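Local coordinates for archaemetzincin (Archaeoglobus fulgidus, PDB 3ZVS), which probably acts as a zinc-dependent protease, carrying one catalytic and one apparently structural zinc ion, on a natural substrate that is still unknown, at residues E16-A19 and N20-K24; C54-R57 and M58-P61; R110-K113 and E114-E118. All coordinates share one frame; numbering follows the deposited sequence.

In the fold
Contacts 1 and 3 lie on two helices packed against each other, and the centres of the two contacts are about 11 Å apart. Leu18 CD2 meets Ala115 CB at 3.5 Å and Val17 CG1 meets Val112 CG2 at 3.6 Å, so helix 12-26 covers one flank of helix 104-122. Contact 3 belongs to the catalytic centre, since His117 binds the zinc ion and Glu118 is the probable proton acceptor. From contact 1, the side chain of Leu22 is about 9 Å from that of Glu118. Contact 2 stands apart, its centre about 19 Å from that of contact 3, although the side chain of Leu56 comes within about 7 Å of that of Glu118.

Contact 1 of 3, residues E16-A19 and N20-K24; sequences EVLA and NSLPK
Asn20 N closes a helical turn on Glu16 O at 2.9 Å. The Asn20 side chain then turns back along the same carbonyl: with CG beside its own backbone N (chi1 -69°), the amide carbon CG lies 3.1 Å from Glu16 O. A polar amide suits this exposed outer face of the helix. Ser21 comes next, and its short hydroxyl is well suited to folding back onto the helix. In the conformer given here OG donates to Val17 O at 2.9 Å, from a position tilted 30° out of the carbonyl plane, while Ser21 N gives the same oxygen a weak bond. Leu22 continues the turn with a nearly straight bond from its N to Leu18 O, an acceptor that Ser21 N also reaches from above the carbonyl plane. On the buried face the CD1 methyl of Leu22 rests 4.0 Å from Leu18 CB, and both leucines suit the apolar surface of helix 104-122, where Leu18 meets Ala115 and Leu22 meets Ile119. Pro23 has no N-H to offer Ala19 O; instead its ring carbon CD sits 3.1 Å from that oxygen, and the helix kinks here. Ala19 and Pro23 face strand 29-32 through Val32 and Val30. This is a proline-kinked helix, the crossover of the beta-alpha-beta unit formed by strand 2-7, helix 12-26 and strand 29-32.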
ATOM      1  N   GLU A  16      -4.744  11.401  -4.677  1.00 11.28           N
ATOM      2  CA  GLU A  16      -5.379  12.447  -3.889  1.00 15.36           C
ATOM      3  C   GLU A  16      -6.123  11.862  -2.691  1.00 14.22           C
ATOM      4  O   GLU A  16      -6.077  12.439  -1.613  1.00 14.21           O
ATOM      5  CB  GLU A  16      -6.370  13.244  -4.747  1.00 14.10           C
ATOM      6  CG  GLU A  16      -5.733  14.180  -5.760  1.00 24.54           C
ATOM      7  CD  GLU A  16      -6.742  14.780  -6.785  1.00 38.24           C
ATOM      8  OE1 GLU A  16      -7.955  14.437  -6.792  1.00 37.84           O
ATOM      9  OE2 GLU A  16      -6.292  15.609  -7.603  1.00 42.23           O
ATOM     10  N   VAL A  17      -6.790  10.723  -2.861  1.00 12.00           N
ATOM     11  CA  VAL A  17      -7.429  10.041  -1.730  1.00 13.35           C
ATOM     12  C   VAL A  17      -6.445   9.818  -0.613  1.00 13.52           C
ATOM     13  O   VAL A  17      -6.733  10.098   0.574  1.00 14.29           O
ATOM     14  CB  VAL A  17      -8.015   8.672  -2.155  1.00 14.27           C
ATOM     15  CG1 VAL A  17      -8.365   7.794  -0.935  1.00 15.72           C
ATOM     16  CG2 VAL A  17      -9.213   8.872  -3.087  1.00 16.94           C
ATOM     17  N   LEU A  18      -5.271   9.298  -0.954  1.00 10.92           N
ATOM     18  CA  LEU A  18      -4.287   9.032   0.062  1.00 10.90           C
ATOM     19  C   LEU A  18      -3.720  10.300   0.645  1.00 10.90           C
ATOM     20  O   LEU A  18      -3.523  10.393   1.861  1.00 12.82           O
ATOM     21  CB  LEU A  18      -3.171   8.137  -0.523  1.00 11.48           C
ATOM     22  CG  LEU A  18      -3.696   6.758  -0.868  1.00 10.71           C
ATOM     23  CD1 LEU A  18      -2.550   5.929  -1.483  1.00 13.01           C
ATOM     24  CD2 LEU A  18      -4.260   6.032   0.332  1.00 11.94           C
ATOM     25  N   ALA A  19      -3.454  11.314  -0.195  1.00 11.76           N
ATOM     26  CA  ALA A  19      -2.951  12.592   0.314  1.00 15.51           C
ATOM     27  C   ALA A  19      -3.936  13.225   1.328  1.00 16.18           C
ATOM     28  O   ALA A  19      -3.502  13.872   2.287  1.00 17.56           O
ATOM     29  CB  ALA A  19      -2.611  13.578  -0.846  1.00 13.45           C
ATOM     30  N   ASN A  20      -5.226  12.991   1.119  1.00 11.38           N
ATOM     31  CA  ASN A  20      -6.283  13.561   1.945  1.00 15.13           C
ATOM     32  C   ASN A  20      -6.584  12.754   3.209  1.00 16.54           C
ATOM     33  O   ASN A  20      -7.108  13.304   4.175  1.00 18.88           O
ATOM     34  CB  ASN A  20      -7.580  13.662   1.143  1.00 16.47           C
ATOM     35  CG  ASN A  20      -7.514  14.687   0.040  1.00 28.91           C
ATOM     36  OD1 ASN A  20      -6.691  15.594   0.070  1.00 26.41           O
ATOM     37  ND2 ASN A  20      -8.388  14.539  -0.952  1.00 31.78           N
ATOM     38  N   SER A  21      -6.269  11.465   3.218  1.00 14.00           N
ATOM     39  CA  SER A  21      -6.632  10.570   4.325  0.52 12.98           C
ATOM     40  C   SER A  21      -5.474  10.252   5.259  1.00 16.64           C
ATOM     41  O   SER A  21      -5.653  10.164   6.487  1.00 17.56           O
ATOM     42  CB  SER A  21      -7.182   9.257   3.786  0.52 15.35           C
ATOM     43  OG  SER A  21      -8.254   9.476   2.908  0.52 18.44           O
ATOM     44  N   LEU A  22      -4.282  10.055   4.707  1.00 14.16           N
ATOM     45  CA  LEU A  22      -3.150   9.611   5.507  1.00 14.30           C
ATOM     46  C   LEU A  22      -2.600  10.574   6.569  1.00 15.87           C
ATOM     47  O   LEU A  22      -2.114  10.117   7.615  1.00 16.55           O
ATOM     48  CB  LEU A  22      -2.018   9.132   4.610  1.00 12.76           C
ATOM     49  CG  LEU A  22      -2.244   7.933   3.679  1.00 14.30           C
ATOM     50  CD1 LEU A  22      -0.989   7.679   2.856  1.00 14.03           C
ATOM     51  CD2 LEU A  22      -2.646   6.660   4.425  1.00 16.34           C
ATOM     52  N   PRO A  23      -2.641  11.888   6.325  1.00 15.95           N
ATOM     53  CA  PRO A  23      -2.108  12.788   7.365  1.00 17.81           C
ATOM     54  C   PRO A  23      -2.763  12.593   8.726  1.00 18.70           C
ATOM     55  O   PRO A  23      -2.058  12.491   9.723  1.00 21.06           O
ATOM     56  CB  PRO A  23      -2.418  14.178   6.802  1.00 18.96           C
ATOM     57  CG  PRO A  23      -2.414  13.974   5.308  1.00 16.96           C
ATOM     58  CD  PRO A  23      -3.038  12.622   5.110  1.00 17.03           C
ATOM     59  N   LYS A  24      -4.083  12.506   8.753  1.00 16.45           N
ATOM     60  CA  LYS A  24      -4.792  12.363  10.017  1.00 17.44           C
ATOM     61  C   LYS A  24      -4.517  11.000  10.646  1.00 26.04           C
ATOM     62  O   LYS A  24      -4.351  10.903  11.857  1.00 25.16           O
ATOM     63  CB  LYS A  24      -6.288  12.558   9.775  1.00 22.16           C
ATOM     64  CG  LYS A  24      -7.133  12.408  11.013  1.00 34.91           C
ATOM     65  CD  LYS A  24      -8.598  12.394  10.650  1.00 42.27           C
ATOM     66  CE  LYS A  24      -9.452  12.056  11.863  1.00 57.25           C
ATOM     67  NZ  LYS A  24     -10.899  12.174  11.549  1.00 67.36           N
TER

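Contact 2 of 3, residues C54-R57 and M58-P61; sequences CILR and MLPP
Met58 and Leu59 follow Cys54, Ile55 and Leu56 of helix 52-58 and pack back on them. Met58 N bonds to Ile55 O at 3.1 Å, from above the carbonyl plane, with a weak and longer bond to Cys54 O beside it. Beyond CB, the Met58 chain runs back along the helix: with CG anti to its carbonyl carbon (chi1 -65°), that methylene lies 3.6 Å from Cys54 O. In the conformers given here, the thioether SD lies 4.3 Å from Cys54 SG. A flexible, apolar methionine suits this spot, since it can pack beside Cys54, whose SG is disulfide-bonded to Cys42, and touch Cys42 too.

Leu59 turns the other way, into the interior. Its N bonds to Leu56 O at 3.1 Å, again from above the carbonyl plane, and more weakly to Ile55 O. CG sits 3.6 Å from Ile55 O, and CD1 is 4.3 Å from Leu56 CD2. Branched leucines fit this buried side, where Leu56 also packs on Arg91 and Val93 of strand 91-95. Past Leu59 the chain runs on through Pro60 and Pro61, whose nitrogens carry no hydrogen for further backbone bonds. A water donates to both Arg57 O, at 2.9 Å, and Leu59 O, at 2.8 Å, while Arg91 NH1 gives Leu59 O another hydrogen bond. The i-to-i+3 bonds, with their donors above the carbonyl planes, are consistent with a tighter last turn, and water and arginine satisfy carbonyls that the departing chain cannot.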
ATOM      1  N   CYS A  54      10.990  -5.916  -6.920  0.53 11.17           N
ATOM      2  CA  CYS A  54      11.645  -5.086  -7.916  0.53 12.89           C
ATOM      3  C   CYS A  54      11.234  -3.614  -7.731  0.53 11.84           C
ATOM      4  O   CYS A  54      12.096  -2.730  -7.677  0.53 13.76           O
ATOM      5  CB  CYS A  54      11.296  -5.636  -9.301  0.53 11.89           C
ATOM      6  SG  CYS A  54      12.105  -4.859 -10.711  0.53 12.74           S
ATOM      7  N   ILE A  55       9.929  -3.347  -7.646  1.00 10.19           N
ATOM      8  CA  ILE A  55       9.443  -1.980  -7.489  1.00 12.58           C
ATOM      9  C   ILE A  55      10.009  -1.349  -6.226  1.00 11.47           C
ATOM     10  O   ILE A  55      10.490  -0.220  -6.249  1.00 12.49           O
ATOM     11  CB  ILE A  55       7.920  -1.942  -7.450  1.00 12.08           C
ATOM     12  CG1 ILE A  55       7.353  -2.363  -8.815  1.00 12.25           C
ATOM     13  CG2 ILE A  55       7.431  -0.561  -7.064  1.00 14.79           C
ATOM     14  CD1 ILE A  55       5.865  -2.616  -8.781  1.00 14.95           C
ATOM     15  N   LEU A  56       9.980  -2.072  -5.127  1.00 11.80           N
ATOM     16  CA  LEU A  56      10.537  -1.540  -3.876  1.00 14.10           C
ATOM     17  C   LEU A  56      11.978  -1.066  -4.017  1.00 13.82           C
ATOM     18  O   LEU A  56      12.363  -0.028  -3.517  1.00 15.68           O
ATOM     19  CB  LEU A  56      10.536  -2.588  -2.761  1.00 17.80           C
ATOM     20  CG  LEU A  56       9.266  -2.905  -2.038  1.00 21.48           C
ATOM     21  CD1 LEU A  56       9.534  -3.888  -0.913  1.00 23.81           C
ATOM     22  CD2 LEU A  56       8.668  -1.630  -1.473  1.00 22.00           C
ATOM     23  N   ARG A  57      12.798  -1.879  -4.694  1.00 16.18           N
ATOM     24  CA  ARG A  57      14.218  -1.575  -4.836  1.00 18.83           C
ATOM     25  C   ARG A  57      14.447  -0.256  -5.523  1.00 15.19           C
ATOM     26  O   ARG A  57      15.458   0.401  -5.310  1.00 20.84           O
ATOM     27  CB  ARG A  57      14.916  -2.673  -5.658  1.00 23.81           C
ATOM     28  CG  ARG A  57      15.582  -3.739  -4.833  1.00 33.53           C
ATOM     29  CD  ARG A  57      16.613  -4.538  -5.670  1.00 24.81           C
ATOM     30  NE  ARG A  57      16.058  -4.989  -6.940  1.00 26.62           N
ATOM     31  CZ  ARG A  57      15.314  -6.086  -7.070  1.00 17.48           C
ATOM     32  NH1 ARG A  57      15.006  -6.818  -6.019  1.00 22.10           N
ATOM     33  NH2 ARG A  57      14.850  -6.386  -8.257  1.00 25.70           N
ATOM     34  N   MET A  58      13.521   0.148  -6.393  1.00 16.63           N
ATOM     35  CA  MET A  58      13.696   1.333  -7.216  0.50 21.56           C
ATOM     36  C   MET A  58      13.176   2.618  -6.520  1.00 18.91           C
ATOM     37  O   MET A  58      13.448   3.751  -6.948  1.00 21.47           O
ATOM     38  CB  MET A  58      13.049   1.051  -8.587  0.50 23.60           C
ATOM     39  CG  MET A  58      13.777  -0.086  -9.387  0.50 24.77           C
ATOM     40  SD  MET A  58      13.091  -0.675 -11.011  0.50 26.29           S
ATOM     41  CE  MET A  58      13.519   0.694 -12.054  0.50 24.72           C
ATOM     42  N   LEU A  59      12.462   2.454  -5.407  1.00 16.46           N
ATOM     43  CA  LEU A  59      11.992   3.594  -4.653  1.00 18.02           C
ATOM     44  C   LEU A  59      13.146   4.185  -3.853  1.00 18.02           C
ATOM     45  O   LEU A  59      14.066   3.461  -3.474  1.00 20.97           O
ATOM     46  CB  LEU A  59      10.865   3.145  -3.710  1.00 15.65           C
ATOM     47  CG  LEU A  59       9.555   2.782  -4.407  1.00 16.75           C
ATOM     48  CD1 LEU A  59       8.573   2.172  -3.410  1.00 14.43           C
ATOM     49  CD2 LEU A  59       8.929   3.992  -5.104  1.00 17.04           C
ATOM     50  N   PRO A  60      13.090   5.490  -3.569  1.00 21.58           N
ATOM     51  CA  PRO A  60      14.134   6.046  -2.711  1.00 28.11           C
ATOM     52  C   PRO A  60      13.965   5.526  -1.296  1.00 23.51           C
ATOM     53  O   PRO A  60      12.820   5.413  -0.844  1.00 21.19           O
ATOM     54  CB  PRO A  60      13.869   7.555  -2.766  1.00 33.65           C
ATOM     55  CG  PRO A  60      12.435   7.691  -3.092  1.00 33.56           C
ATOM     56  CD  PRO A  60      12.088   6.505  -3.951  1.00 28.26           C
ATOM     57  N   PRO A  61      15.067   5.199  -0.613  1.00 24.00           N
ATOM     58  CA  PRO A  61      14.988   4.702   0.768  1.00 24.80           C
ATOM     59  C   PRO A  61      14.811   5.834   1.791  1.00 21.77           C
ATOM     60  O   PRO A  61      15.637   6.035   2.683  1.00 24.78           O
ATOM     61  CB  PRO A  61      16.333   3.984   0.950  1.00 28.96           C
ATOM     62  CG  PRO A  61      17.259   4.708   0.047  1.00 28.46           C
ATOM     63  CD  PRO A  61      16.449   5.174  -1.129  1.00 29.53           C
TER
HETATM   64  O   HOH W   1      16.503   3.079  -4.844  1.00 33.68           O

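Contact 3 of 3, residues R110-K113 and E114-E118. With ZN (zinc ion), chain D.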
ATOM      1  N   ARG A 110     -11.224   0.644   0.464  1.00  9.57           N
ATOM      2  CA  ARG A 110     -10.223  -0.405   0.290  1.00 10.38           C
ATOM      3  C   ARG A 110      -8.838   0.196   0.053  1.00 12.38           C
ATOM      4  O   ARG A 110      -7.844  -0.287   0.592  1.00  9.69           O
ATOM      5  CB  ARG A 110     -10.564  -1.251  -0.915  1.00  8.02           C
ATOM      6  CG  ARG A 110     -11.777  -2.151  -0.707  1.00  8.94           C
ATOM      7  CD  ARG A 110     -12.169  -2.820  -1.988  1.00 10.90           C
ATOM      8  NE  ARG A 110     -13.221  -3.808  -1.780  1.00 12.03           N
ATOM      9  CZ  ARG A 110     -13.674  -4.622  -2.725  1.00 12.84           C
ATOM     10  NH1 ARG A 110     -13.225  -4.544  -3.966  1.00 13.75           N
ATOM     11  NH2 ARG A 110     -14.607  -5.509  -2.433  1.00 14.70           N
ATOM     12  N   VAL A 111      -8.765   1.231  -0.772  1.00  9.65           N
ATOM     13  CA  VAL A 111      -7.484   1.864  -1.039  1.00  9.42           C
ATOM     14  C   VAL A 111      -6.846   2.392   0.247  1.00 10.38           C
ATOM     15  O   VAL A 111      -5.652   2.195   0.502  1.00  9.51           O
ATOM     16  CB  VAL A 111      -7.645   2.984  -2.075  1.00  9.81           C
ATOM     17  CG1 VAL A 111      -6.382   3.812  -2.166  1.00 10.55           C
ATOM     18  CG2 VAL A 111      -8.004   2.406  -3.420  1.00 10.67           C
ATOM     19  N   VAL A 112      -7.625   3.119   1.056  1.00 10.18           N
ATOM     20  CA  VAL A 112      -7.091   3.655   2.295  1.00  8.86           C
ATOM     21  C   VAL A 112      -6.652   2.509   3.229  1.00  9.84           C
ATOM     22  O   VAL A 112      -5.532   2.552   3.780  1.00  9.57           O
ATOM     23  CB  VAL A 112      -8.075   4.603   2.993  1.00  9.78           C
ATOM     24  CG1 VAL A 112      -7.484   5.086   4.287  1.00 12.37           C
ATOM     25  CG2 VAL A 112      -8.430   5.767   2.077  1.00 13.67           C
ATOM     26  N   LYS A 113      -7.503   1.495   3.415  1.00  9.79           N
ATOM     27  CA  LYS A 113      -7.154   0.359   4.285  1.00 10.05           C
ATOM     28  C   LYS A 113      -5.820  -0.258   3.892  1.00 10.26           C
ATOM     29  O   LYS A 113      -4.967  -0.503   4.730  1.00 10.93           O
ATOM     30  CB  LYS A 113      -8.227  -0.739   4.236  1.00 11.18           C
ATOM     31  CG  LYS A 113      -9.508  -0.436   4.968  1.00 12.16           C
ATOM     32  CD  LYS A 113     -10.486  -1.574   4.804  1.00 12.79           C
ATOM     33  CE  LYS A 113     -11.764  -1.289   5.597  1.00 13.92           C
ATOM     34  NZ  LYS A 113     -12.745  -2.338   5.276  1.00 13.71           N
ATOM     35  N   GLU A 114      -5.662  -0.517   2.604  1.00  9.38           N
ATOM     36  CA  GLU A 114      -4.494  -1.245   2.165  1.00 10.10           C
ATOM     37  C   GLU A 114      -3.235  -0.378   2.179  1.00  9.26           C
ATOM     38  O   GLU A 114      -2.130  -0.871   2.449  1.00  9.79           O
ATOM     39  CB  GLU A 114      -4.772  -1.886   0.803  1.00 10.12           C
ATOM     40  CG  GLU A 114      -5.889  -2.939   0.888  1.00 11.67           C
ATOM     41  CD  GLU A 114      -5.534  -4.060   1.802  1.00 13.47           C
ATOM     42  OE1 GLU A 114      -4.852  -4.972   1.317  1.00 12.99           O
ATOM     43  OE2 GLU A 114      -5.859  -4.040   3.004  1.00 13.12           O
ATOM     44  N   ALA A 115      -3.374   0.923   1.924  1.00  9.43           N
ATOM     45  CA  ALA A 115      -2.239   1.834   2.115  1.00  9.81           C
ATOM     46  C   ALA A 115      -1.799   1.904   3.581  1.00 10.39           C
ATOM     47  O   ALA A 115      -0.618   1.841   3.881  1.00 10.12           O
ATOM     48  CB  ALA A 115      -2.590   3.253   1.614  1.00  8.65           C
ATOM     49  N   VAL A 116      -2.759   2.045   4.487  1.00  9.42           N
ATOM     50  CA  VAL A 116      -2.482   2.082   5.906  1.00  9.49           C
ATOM     51  C   VAL A 116      -1.780   0.804   6.341  1.00  8.99           C
ATOM     52  O   VAL A 116      -0.807   0.847   7.100  1.00  9.89           O
ATOM     53  CB  VAL A 116      -3.776   2.315   6.670  1.00  7.95           C
ATOM     54  CG1 VAL A 116      -3.576   2.117   8.183  1.00 10.66           C
ATOM     55  CG2 VAL A 116      -4.280   3.751   6.438  1.00 10.94           C
ATOM     56  N   HIS A 117      -2.255  -0.333   5.842  1.00  9.30           N
ATOM     57  CA  HIS A 117      -1.641  -1.641   6.135  1.00 10.43           C
ATOM     58  C   HIS A 117      -0.152  -1.655   5.753  1.00 10.07           C
ATOM     59  O   HIS A 117       0.719  -2.054   6.506  1.00  9.57           O
ATOM     60  CB  HIS A 117      -2.414  -2.713   5.371  1.00 10.32           C
ATOM     61  CG  HIS A 117      -1.906  -4.095   5.596  1.00  9.69           C
ATOM     62  ND1 HIS A 117      -2.442  -4.937   6.554  1.00  8.95           N
ATOM     63  CD2 HIS A 117      -0.892  -4.791   5.014  1.00 10.64           C
ATOM     64  CE1 HIS A 117      -1.800  -6.100   6.524  1.00  8.37           C
ATOM     65  NE2 HIS A 117      -0.860  -6.036   5.593  1.00 10.68           N
ATOM     66  N   GLU A 118       0.140  -1.231   4.525  1.00  9.48           N
ATOM     67  CA  GLU A 118       1.522  -1.232   4.065  1.00  8.67           C
ATOM     68  C   GLU A 118       2.398  -0.302   4.904  1.00 10.76           C
ATOM     69  O   GLU A 118       3.514  -0.628   5.267  1.00 11.02           O
ATOM     70  CB  GLU A 118       1.589  -0.829   2.580  1.00 10.41           C
ATOM     71  CG  GLU A 118       0.996  -1.862   1.637  1.00 10.95           C
ATOM     72  CD  GLU A 118       1.522  -3.251   1.857  1.00 10.89           C
ATOM     73  OE1 GLU A 118       2.754  -3.417   2.063  1.00 12.00           O
ATOM     74  OE2 GLU A 118       0.726  -4.204   1.848  1.00 12.43           O
TER
HETATM   75 ZN    ZN D1159       0.746  -7.319   5.310  1.00 10.42          ZN
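Between Arg110 and His117 the backbone keeps regular alpha-helical pairing: Glu114 N, Ala115 N, Val116 N and His117 N bond to the carbonyl oxygens four residues earlier, the straightest being Val116 N to Val112 O at 2.9 Å. On one flank Val116 CG2 meets Val112 CG1 at 4.1 Å, the two side chains crossing obliquely. Such beta-branched residues make a compact apolar surface, and Val112 carries it on to Val17 and Ser21 of helix 12-26. The small methyl of Ala115 lets Leu18 of that helix approach closely.

The polar flank differs. Glu114 folds back on the helix: with CG anti to its carbonyl carbon (chi1 -64°), CG lies 3.3 Å from Arg110 O, and a bend at chi2 turns the carboxylate. OE2 forms a salt bridge with Lys146 NZ. A leucine in place of Glu114 would probably leave the Lys146 ammonium without this countercharge. Lys113, extended beyond CG, donates from NZ to the carbonyls of Val143 and Lys146; Arg110 reaches Asp144 in a salt bridge.

One turn on, His117 holds CG anti to its backbone N (chi1 -179°), swinging the ring off the helix so that NE2 binds the zinc ion at 2.1 Å. His117, Glu118 and His121 belong to the HExxH zinc-binding helix of the metzincins, with His127 as third histidine ligand and Glu118 the probable proton acceptor. The His117 ND1 bond to Val133 O, a second-shell contact, helps, with the zinc bond, to fix the ring's rotation and probably makes NE2 a stronger ligand.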